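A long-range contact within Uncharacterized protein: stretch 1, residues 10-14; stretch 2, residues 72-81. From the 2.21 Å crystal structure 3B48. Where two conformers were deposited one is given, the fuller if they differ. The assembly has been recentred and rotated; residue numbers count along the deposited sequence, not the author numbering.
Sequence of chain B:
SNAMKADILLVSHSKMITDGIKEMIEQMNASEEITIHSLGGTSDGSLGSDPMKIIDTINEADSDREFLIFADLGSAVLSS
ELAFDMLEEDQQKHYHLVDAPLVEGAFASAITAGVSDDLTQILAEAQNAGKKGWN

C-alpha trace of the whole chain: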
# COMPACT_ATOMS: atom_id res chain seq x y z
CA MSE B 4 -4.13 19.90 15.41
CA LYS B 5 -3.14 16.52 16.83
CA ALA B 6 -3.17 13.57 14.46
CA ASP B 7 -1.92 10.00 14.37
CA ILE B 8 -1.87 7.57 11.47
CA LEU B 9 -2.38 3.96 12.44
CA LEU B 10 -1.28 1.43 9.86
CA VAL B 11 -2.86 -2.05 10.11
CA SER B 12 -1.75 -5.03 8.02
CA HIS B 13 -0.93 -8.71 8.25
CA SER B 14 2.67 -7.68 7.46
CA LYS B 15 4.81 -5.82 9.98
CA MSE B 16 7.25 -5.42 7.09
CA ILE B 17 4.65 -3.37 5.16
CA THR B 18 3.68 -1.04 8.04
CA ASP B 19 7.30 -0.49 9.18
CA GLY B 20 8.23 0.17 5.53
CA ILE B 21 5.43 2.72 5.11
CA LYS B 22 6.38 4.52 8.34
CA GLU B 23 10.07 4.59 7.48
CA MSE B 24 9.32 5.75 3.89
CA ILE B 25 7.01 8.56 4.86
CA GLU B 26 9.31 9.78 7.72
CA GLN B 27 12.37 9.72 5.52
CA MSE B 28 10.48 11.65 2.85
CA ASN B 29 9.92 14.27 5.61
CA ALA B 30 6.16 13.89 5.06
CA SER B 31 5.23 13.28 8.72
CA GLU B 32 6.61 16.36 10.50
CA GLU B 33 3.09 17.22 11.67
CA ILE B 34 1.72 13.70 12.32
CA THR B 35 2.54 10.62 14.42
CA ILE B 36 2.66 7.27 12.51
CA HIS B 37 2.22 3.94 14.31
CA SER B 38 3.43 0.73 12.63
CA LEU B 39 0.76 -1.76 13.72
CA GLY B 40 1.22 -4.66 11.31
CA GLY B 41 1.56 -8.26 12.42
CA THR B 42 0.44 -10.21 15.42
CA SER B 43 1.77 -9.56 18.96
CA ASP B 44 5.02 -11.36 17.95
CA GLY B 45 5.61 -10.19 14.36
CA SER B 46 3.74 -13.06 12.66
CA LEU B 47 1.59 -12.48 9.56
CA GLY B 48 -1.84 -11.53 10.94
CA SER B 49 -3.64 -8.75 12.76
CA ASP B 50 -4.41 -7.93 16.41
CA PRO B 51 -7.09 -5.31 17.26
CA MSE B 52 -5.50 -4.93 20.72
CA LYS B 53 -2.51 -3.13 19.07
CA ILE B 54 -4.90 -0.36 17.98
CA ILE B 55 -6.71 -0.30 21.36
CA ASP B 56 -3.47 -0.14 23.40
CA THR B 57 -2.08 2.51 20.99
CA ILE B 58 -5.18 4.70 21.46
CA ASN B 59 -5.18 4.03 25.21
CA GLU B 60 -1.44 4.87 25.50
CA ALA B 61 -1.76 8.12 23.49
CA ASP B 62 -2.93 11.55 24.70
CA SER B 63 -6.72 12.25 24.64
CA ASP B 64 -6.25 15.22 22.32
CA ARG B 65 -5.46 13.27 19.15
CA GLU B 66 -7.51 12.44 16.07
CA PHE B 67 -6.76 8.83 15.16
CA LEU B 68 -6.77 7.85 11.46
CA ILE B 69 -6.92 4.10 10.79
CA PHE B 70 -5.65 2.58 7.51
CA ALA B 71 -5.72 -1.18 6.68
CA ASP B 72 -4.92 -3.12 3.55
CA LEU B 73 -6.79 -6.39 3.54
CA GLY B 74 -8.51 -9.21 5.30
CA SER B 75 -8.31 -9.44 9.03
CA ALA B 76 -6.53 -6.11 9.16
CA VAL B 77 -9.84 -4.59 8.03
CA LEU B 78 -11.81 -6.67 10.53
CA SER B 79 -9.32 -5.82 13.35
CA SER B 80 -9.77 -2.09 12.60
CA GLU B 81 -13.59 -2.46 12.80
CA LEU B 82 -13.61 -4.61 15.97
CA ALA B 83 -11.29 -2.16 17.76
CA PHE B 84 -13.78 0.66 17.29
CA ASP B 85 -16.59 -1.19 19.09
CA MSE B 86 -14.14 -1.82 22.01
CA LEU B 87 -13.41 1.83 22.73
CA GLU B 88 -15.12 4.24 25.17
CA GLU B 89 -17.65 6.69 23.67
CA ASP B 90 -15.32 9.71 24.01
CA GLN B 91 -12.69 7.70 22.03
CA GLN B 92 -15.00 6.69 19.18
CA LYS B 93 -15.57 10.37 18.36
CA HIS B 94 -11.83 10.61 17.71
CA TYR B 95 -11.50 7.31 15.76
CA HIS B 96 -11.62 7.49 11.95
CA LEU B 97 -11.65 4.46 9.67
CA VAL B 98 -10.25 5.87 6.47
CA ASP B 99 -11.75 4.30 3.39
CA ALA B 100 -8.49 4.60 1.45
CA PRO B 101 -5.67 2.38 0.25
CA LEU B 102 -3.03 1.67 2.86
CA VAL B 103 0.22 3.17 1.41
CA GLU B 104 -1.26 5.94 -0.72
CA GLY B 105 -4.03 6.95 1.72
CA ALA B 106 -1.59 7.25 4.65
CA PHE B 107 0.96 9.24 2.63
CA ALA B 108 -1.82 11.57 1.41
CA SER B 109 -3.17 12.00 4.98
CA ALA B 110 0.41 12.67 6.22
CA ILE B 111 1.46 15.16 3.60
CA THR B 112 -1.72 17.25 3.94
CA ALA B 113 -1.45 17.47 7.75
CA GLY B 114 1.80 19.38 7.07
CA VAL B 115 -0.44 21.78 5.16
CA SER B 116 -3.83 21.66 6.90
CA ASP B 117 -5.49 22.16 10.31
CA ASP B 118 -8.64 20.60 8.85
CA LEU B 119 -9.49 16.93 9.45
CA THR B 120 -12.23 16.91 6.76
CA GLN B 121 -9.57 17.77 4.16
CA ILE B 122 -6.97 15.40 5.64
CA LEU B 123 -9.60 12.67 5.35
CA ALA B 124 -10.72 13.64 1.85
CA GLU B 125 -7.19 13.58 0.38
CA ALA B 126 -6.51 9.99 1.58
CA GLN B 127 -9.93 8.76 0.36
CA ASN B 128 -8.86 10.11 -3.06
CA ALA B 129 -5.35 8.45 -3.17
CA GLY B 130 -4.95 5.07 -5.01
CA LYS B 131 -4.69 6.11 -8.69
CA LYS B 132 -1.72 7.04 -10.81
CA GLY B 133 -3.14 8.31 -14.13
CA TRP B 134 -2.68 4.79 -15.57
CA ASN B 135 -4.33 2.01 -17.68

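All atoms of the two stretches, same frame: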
# COMPACT_ATOMS: atom_id res chain seq x y z
N LEU B 10 -1.49 2.27 11.02
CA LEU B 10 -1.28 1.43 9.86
C LEU B 10 -1.44 -0.02 10.27
O LEU B 10 -0.58 -0.58 10.97
CB LEU B 10 0.15 1.63 9.31
CG LEU B 10 0.61 3.07 9.00
CD1 LEU B 10 2.11 3.06 8.74
CD2 LEU B 10 -0.11 3.52 7.78
N VAL B 11 -2.54 -0.63 9.82
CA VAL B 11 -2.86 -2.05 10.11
C VAL B 11 -2.66 -2.97 8.89
O VAL B 11 -3.04 -2.65 7.80
CB VAL B 11 -4.27 -2.18 10.70
CG1 VAL B 11 -4.47 -3.57 11.29
CG2 VAL B 11 -4.48 -1.05 11.75
N SER B 12 -1.99 -4.10 9.11
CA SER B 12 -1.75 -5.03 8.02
C SER B 12 -1.52 -6.38 8.63
O SER B 12 -1.26 -6.44 9.81
CB SER B 12 -0.50 -4.57 7.23
OG SER B 12 -0.23 -5.42 6.12
N HIS B 13 -1.58 -7.45 7.84
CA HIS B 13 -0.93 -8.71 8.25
C HIS B 13 0.59 -8.58 8.40
O HIS B 13 1.17 -9.22 9.22
CB HIS B 13 -1.22 -9.83 7.25
CG HIS B 13 -2.52 -10.50 7.47
ND1 HIS B 13 -2.71 -11.85 7.24
CD2 HIS B 13 -3.71 -10.03 7.91
CE1 HIS B 13 -3.96 -12.17 7.53
NE2 HIS B 13 -4.58 -11.08 7.94
N SER B 14 1.21 -7.74 7.58
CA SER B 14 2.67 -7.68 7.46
C SER B 14 3.19 -6.51 8.26
O SER B 14 2.80 -5.37 8.02
CB SER B 14 3.07 -7.55 5.97
OG SER B 14 4.43 -7.24 5.74
N ASP B 72 -4.92 -2.65 4.93
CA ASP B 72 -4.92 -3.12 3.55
C ASP B 72 -6.06 -4.11 3.31
O ASP B 72 -6.99 -3.82 2.56
CB ASP B 72 -3.57 -3.69 3.13
CG ASP B 72 -2.95 -4.66 4.18
OD1 ASP B 72 -3.64 -5.20 5.09
OD2 ASP B 72 -1.72 -4.90 4.04
N LEU B 73 -6.01 -5.26 3.97
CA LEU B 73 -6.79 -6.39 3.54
C LEU B 73 -7.14 -7.31 4.69
O LEU B 73 -6.42 -7.40 5.70
CB LEU B 73 -5.98 -7.22 2.53
CG LEU B 73 -5.42 -6.66 1.20
CD1 LEU B 73 -4.17 -7.40 0.88
CD2 LEU B 73 -6.45 -6.77 0.05
N GLY B 74 -8.21 -8.07 4.48
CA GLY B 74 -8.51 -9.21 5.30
C GLY B 74 -8.84 -8.92 6.73
O GLY B 74 -9.79 -8.21 7.02
N SER B 75 -8.05 -9.49 7.62
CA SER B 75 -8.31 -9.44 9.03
C SER B 75 -7.79 -8.14 9.61
O SER B 75 -8.18 -7.74 10.70
CB SER B 75 -7.68 -10.65 9.74
OG SER B 75 -6.27 -10.50 9.85
N ALA B 76 -6.92 -7.47 8.86
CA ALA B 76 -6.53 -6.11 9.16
C ALA B 76 -7.77 -5.21 9.18
O ALA B 76 -7.96 -4.42 10.11
CB ALA B 76 -5.50 -5.62 8.16
N VAL B 77 -8.61 -5.37 8.17
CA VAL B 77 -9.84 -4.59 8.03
C VAL B 77 -10.77 -4.91 9.19
O VAL B 77 -11.28 -3.99 9.85
CB VAL B 77 -10.53 -4.86 6.64
CG1 VAL B 77 -11.92 -4.22 6.54
CG2 VAL B 77 -9.63 -4.35 5.51
N LEU B 78 -11.00 -6.20 9.41
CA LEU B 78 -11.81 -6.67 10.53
C LEU B 78 -11.28 -6.16 11.88
O LEU B 78 -12.07 -5.64 12.71
CB LEU B 78 -11.95 -8.20 10.53
CG LEU B 78 -12.83 -8.73 11.67
CD1 LEU B 78 -14.31 -8.34 11.48
CD2 LEU B 78 -12.71 -10.24 11.82
N SER B 79 -9.97 -6.28 12.10
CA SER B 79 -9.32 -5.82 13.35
C SER B 79 -9.50 -4.31 13.61
O SER B 79 -9.64 -3.88 14.76
CB SER B 79 -7.84 -6.22 13.35
OG SER B 79 -7.07 -5.40 14.20
N SER B 80 -9.48 -3.52 12.53
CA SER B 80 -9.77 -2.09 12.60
C SER B 80 -11.24 -1.77 12.95
O SER B 80 -11.50 -0.76 13.60
CB SER B 80 -9.47 -1.46 11.25
OG SER B 80 -8.09 -1.50 11.05
N GLU B 81 -12.16 -2.62 12.51
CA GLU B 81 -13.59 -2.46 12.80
C GLU B 81 -13.94 -2.92 14.21
O GLU B 81 -14.72 -2.26 14.90
CB GLU B 81 -14.50 -3.18 11.77
CG GLU B 81 -14.31 -2.69 10.33
CD GLU B 81 -14.90 -3.61 9.23
OE1 GLU B 81 -15.30 -4.77 9.48
OE2 GLU B 81 -14.96 -3.15 8.08
O HOH W 1 -3.20 -7.55 5.60

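Two short polar contacts, S12 OG to D72 OD2 and H13 NE2 to S75 OG, both 2.6 Å, stand out here, and a single carboxylate organises much of the polar network. D72 adopts a p rotamer that brings its carboxylate nearer stretch 1, where S12 OG donates to D72 OD2. S12 OG also accepts from S14 N at 3.1 Å, so one small side chain ties its own loop and reaches across the gap. D72 OD1 meanwhile takes the backbone N of L73 at 2.6 Å, and a water it binds (2.4 Å from D72 OD1) also accepts from H13 N at 2.8 Å, bridging a pair too far apart to bond directly. The backbone adds a weak hydrogen bond, D72 N to V11 O at 3.4 Å.

The second short link, H13 NE2 to S75 OG, is made at the edge of the imidazole, near its plane, at the first turn of the helix. G74, at the N-cap before that helix, has a positive phi that favours glycine.

Alongside these polar links A76 and V11 pack closely. A76 points toward stretch 1, its CB 3.8 Å from S12 CA and 3.9 Å from V11 CG1. V11 also points across, with CG2 3.7 Å from S80 OG; S80 OG donates to A76 O at 3.1 Å, so the buried hydroxyl beside V11 has a hydrogen-bond partner.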